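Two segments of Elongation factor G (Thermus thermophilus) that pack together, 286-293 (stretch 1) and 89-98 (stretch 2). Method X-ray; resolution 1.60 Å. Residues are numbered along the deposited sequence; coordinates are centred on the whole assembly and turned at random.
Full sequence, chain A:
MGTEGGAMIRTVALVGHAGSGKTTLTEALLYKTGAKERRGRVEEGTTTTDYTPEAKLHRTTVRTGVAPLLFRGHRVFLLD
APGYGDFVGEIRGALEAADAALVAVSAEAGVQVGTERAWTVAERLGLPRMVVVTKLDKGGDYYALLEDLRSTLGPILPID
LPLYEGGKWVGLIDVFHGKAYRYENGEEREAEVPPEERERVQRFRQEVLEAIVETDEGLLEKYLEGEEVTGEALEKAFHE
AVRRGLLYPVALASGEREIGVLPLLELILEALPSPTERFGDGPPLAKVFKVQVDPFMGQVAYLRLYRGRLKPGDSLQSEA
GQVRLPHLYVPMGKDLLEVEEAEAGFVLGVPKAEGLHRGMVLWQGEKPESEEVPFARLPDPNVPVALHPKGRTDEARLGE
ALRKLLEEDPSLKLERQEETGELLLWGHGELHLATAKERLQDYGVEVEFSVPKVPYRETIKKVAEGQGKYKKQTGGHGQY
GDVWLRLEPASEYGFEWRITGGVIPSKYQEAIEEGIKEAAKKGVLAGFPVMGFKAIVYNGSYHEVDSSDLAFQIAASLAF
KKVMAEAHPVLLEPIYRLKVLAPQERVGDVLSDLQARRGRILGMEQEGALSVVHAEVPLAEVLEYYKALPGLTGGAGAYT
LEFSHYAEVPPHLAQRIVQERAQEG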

# COMPACT_ATOMS: atom_id res chain seq x y z
N ALA A 286 -2.50 -11.01 19.90
CA ALA A 286 -2.88 -11.26 18.51
C ALA A 286 -3.24 -9.96 17.80
O ALA A 286 -3.41 -8.90 18.42
CB ALA A 286 -4.09 -12.20 18.46
N LYS A 287 -3.39 -10.04 16.49
CA LYS A 287 -3.74 -8.86 15.73
C LYS A 287 -4.51 -9.27 14.47
O LYS A 287 -4.22 -10.31 13.89
CB LYS A 287 -2.47 -8.11 15.32
CG LYS A 287 -2.72 -6.86 14.53
CD LYS A 287 -1.43 -6.03 14.40
CE LYS A 287 -1.69 -4.77 13.61
NZ LYS A 287 -0.49 -3.90 13.57
N VAL A 288 -5.50 -8.46 14.08
CA VAL A 288 -6.26 -8.73 12.85
C VAL A 288 -5.39 -8.08 11.77
O VAL A 288 -5.27 -6.86 11.71
CB VAL A 288 -7.62 -8.01 12.89
CG1 VAL A 288 -8.35 -8.18 11.56
CG2 VAL A 288 -8.49 -8.59 14.02
N PHE A 289 -4.76 -8.90 10.92
CA PHE A 289 -3.87 -8.34 9.90
C PHE A 289 -4.55 -8.10 8.57
O PHE A 289 -4.02 -7.40 7.73
CB PHE A 289 -2.60 -9.20 9.72
CG PHE A 289 -2.84 -10.53 9.07
CD1 PHE A 289 -2.67 -10.70 7.69
CD2 PHE A 289 -3.18 -11.64 9.85
CE1 PHE A 289 -2.83 -11.98 7.10
CE2 PHE A 289 -3.35 -12.90 9.28
CZ PHE A 289 -3.17 -13.07 7.90
N LYS A 290 -5.70 -8.73 8.38
CA LYS A 290 -6.48 -8.49 7.16
C LYS A 290 -7.91 -8.93 7.36
O LYS A 290 -8.23 -9.70 8.28
CB LYS A 290 -5.90 -9.22 5.93
CG LYS A 290 -6.05 -10.72 5.97
CD LYS A 290 -5.77 -11.39 4.61
CE LYS A 290 -7.01 -11.31 3.71
NZ LYS A 290 -6.70 -11.61 2.26
N VAL A 291 -8.77 -8.48 6.44
CA VAL A 291 -10.18 -8.80 6.51
C VAL A 291 -10.69 -9.13 5.11
O VAL A 291 -10.22 -8.53 4.14
CB VAL A 291 -10.97 -7.57 7.02
CG1 VAL A 291 -12.47 -7.77 6.79
CG2 VAL A 291 -10.70 -7.35 8.52
N GLN A 292 -11.55 -10.13 5.01
CA GLN A 292 -12.22 -10.42 3.72
C GLN A 292 -13.71 -10.22 3.97
O GLN A 292 -14.19 -10.46 5.06
CB GLN A 292 -12.08 -11.88 3.27
CG GLN A 292 -10.75 -12.28 2.68
CD GLN A 292 -10.38 -11.46 1.46
OE1 GLN A 292 -9.37 -10.77 1.44
NE2 GLN A 292 -11.21 -11.55 0.41
N VAL A 293 -14.44 -9.76 2.96
CA VAL A 293 -15.91 -9.69 3.06
C VAL A 293 -16.31 -10.30 1.71
O VAL A 293 -16.74 -9.60 0.79
CB VAL A 293 -16.46 -8.23 3.19
CG1 VAL A 293 -17.96 -8.26 3.45
CG2 VAL A 293 -15.77 -7.49 4.32
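Stretch 2 (89-98) GEIRGALEAA

Stretch 2 is already helical at Gly89 and lies across the extended strand 286-293, running largely against it: the N-to-C directions differ by 145° (signed crossing angle -145°), and the axes approach to 7.5 Å. Backbone bonds of the i to i+4 kind hold the helix, among them Gly93 N to Gly89 O at 3.0 Å and Ala94 N to Glu90 O at 2.9 Å. The strand is not uniformly extended, for Phe289, with phi/psi of -94/-17, departs from beta geometry, and Phe289, Lys287 and Lys290 all direct CA-to-CB toward the helix.

The register is set where Phe289 CA lies 5.3 Å from Gly93 CA. Glycine suits this closeness: a CB on Gly93 would point toward the strand and lie 3.0 Å from Phe289 O, a clash. One helical turn later, small Ala97 also faces the strand. Its CB sits over one face of the Phe289 ring, 3.6 Å from the centroid and 19° off the normal, a CH-pi contact in which Ala97 CB reaches Phe289 CG at 3.4 Å. The ring, with chi1 p, also brings Phe289 CD1 to 3.6 Å from Gly93 O.

Salt bridges flank this tight center, matching the antiparallel sense. Toward the strand's start, the all-t chain of Lys287 carries NZ to Glu96 OE2 at 3.1 Å; beyond Phe289, Lys290 NZ donates to Glu90 OE2 at 2.7 Å. The CA-to-CB bond of Glu90 points sideways relative to the strand, yet the end of the side chain comes nearer. Lys290 NZ also donates to Gln292 OE1 at 2.9 Å, tying the bridge back to its own strand.

Waters also link the two stretches. Water 2 donates to Phe289 O at 2.9 Å and to Glu96 OE2 at 3.1 Å, while water 3 donates to Glu96 OE1 at 2.7 Å and accepts from Lys287 NZ at 3.0 Å, reinforcing that bridge.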

# COMPACT_ATOMS: atom_id res chain seq x y z
N GLY A 89 -1.25 -2.79 0.64
CA GLY A 89 -1.99 -3.05 1.86
C GLY A 89 -1.85 -4.50 2.32
O GLY A 89 -1.46 -4.81 3.46
N GLU A 90 -2.11 -5.41 1.40
CA GLU A 90 -2.02 -6.83 1.70
C GLU A 90 -0.60 -7.30 1.91
O GLU A 90 -0.34 -8.14 2.77
CB GLU A 90 -2.67 -7.62 0.56
CG GLU A 90 -4.19 -7.61 0.61
CD GLU A 90 -4.72 -8.56 1.67
OE1 GLU A 90 -4.73 -8.21 2.87
OE2 GLU A 90 -5.12 -9.68 1.30
N ILE A 91 0.33 -6.76 1.13
CA ILE A 91 1.72 -7.14 1.28
C ILE A 91 2.23 -6.75 2.66
O ILE A 91 2.84 -7.59 3.36
CB ILE A 91 2.60 -6.48 0.20
CG1 ILE A 91 2.18 -6.99 -1.18
CG2 ILE A 91 4.10 -6.83 0.44
CD1 ILE A 91 2.85 -6.26 -2.36
N ARG A 92 2.01 -5.51 3.06
CA ARG A 92 2.51 -5.08 4.37
C ARG A 92 1.78 -5.80 5.50
O ARG A 92 2.39 -6.14 6.53
CB ARG A 92 2.45 -3.56 4.49
CG ARG A 92 3.49 -2.89 3.55
CD ARG A 92 3.63 -1.41 3.77
NE ARG A 92 4.57 -0.83 2.80
CZ ARG A 92 5.11 0.38 2.93
NH1 ARG A 92 4.79 1.12 3.98
NH2 ARG A 92 5.95 0.84 2.02
N GLY A 93 0.50 -6.07 5.29
CA GLY A 93 -0.26 -6.80 6.30
C GLY A 93 0.29 -8.22 6.48
O GLY A 93 0.36 -8.72 7.61
N ALA A 94 0.67 -8.89 5.39
CA ALA A 94 1.20 -10.25 5.48
C ALA A 94 2.54 -10.24 6.22
O ALA A 94 2.79 -11.12 7.04
CB ALA A 94 1.38 -10.86 4.09
N LEU A 95 3.37 -9.25 5.95
CA LEU A 95 4.66 -9.17 6.62
C LEU A 95 4.46 -8.88 8.11
O LEU A 95 5.14 -9.45 8.96
CB LEU A 95 5.56 -8.11 5.94
CG LEU A 95 6.11 -8.61 4.58
CD1 LEU A 95 6.62 -7.45 3.76
CD2 LEU A 95 7.20 -9.67 4.81
N GLU A 96 3.51 -7.99 8.43
CA GLU A 96 3.19 -7.67 9.83
C GLU A 96 2.81 -8.92 10.60
O GLU A 96 3.13 -9.07 11.79
CB GLU A 96 1.97 -6.77 9.91
CG GLU A 96 2.17 -5.32 9.89
CD GLU A 96 0.94 -4.63 10.45
OE1 GLU A 96 0.91 -3.41 10.45
OE2 GLU A 96 0.01 -5.34 10.90
N ALA A 97 2.07 -9.80 9.92
CA ALA A 97 1.56 -11.02 10.50
C ALA A 97 2.54 -12.16 10.67
O ALA A 97 2.26 -13.09 11.39
CB ALA A 97 0.38 -11.53 9.64
N ALA A 98 3.69 -12.08 10.00
CA ALA A 98 4.65 -13.18 10.04
C ALA A 98 5.87 -12.89 10.89
O ALA A 98 6.10 -11.75 11.24
CB ALA A 98 5.10 -13.50 8.61
O HOH W 1 -3.46 -6.65 5.21
O HOH W 2 -2.47 -5.35 9.12
O HOH W 3 -1.71 -2.83 11.01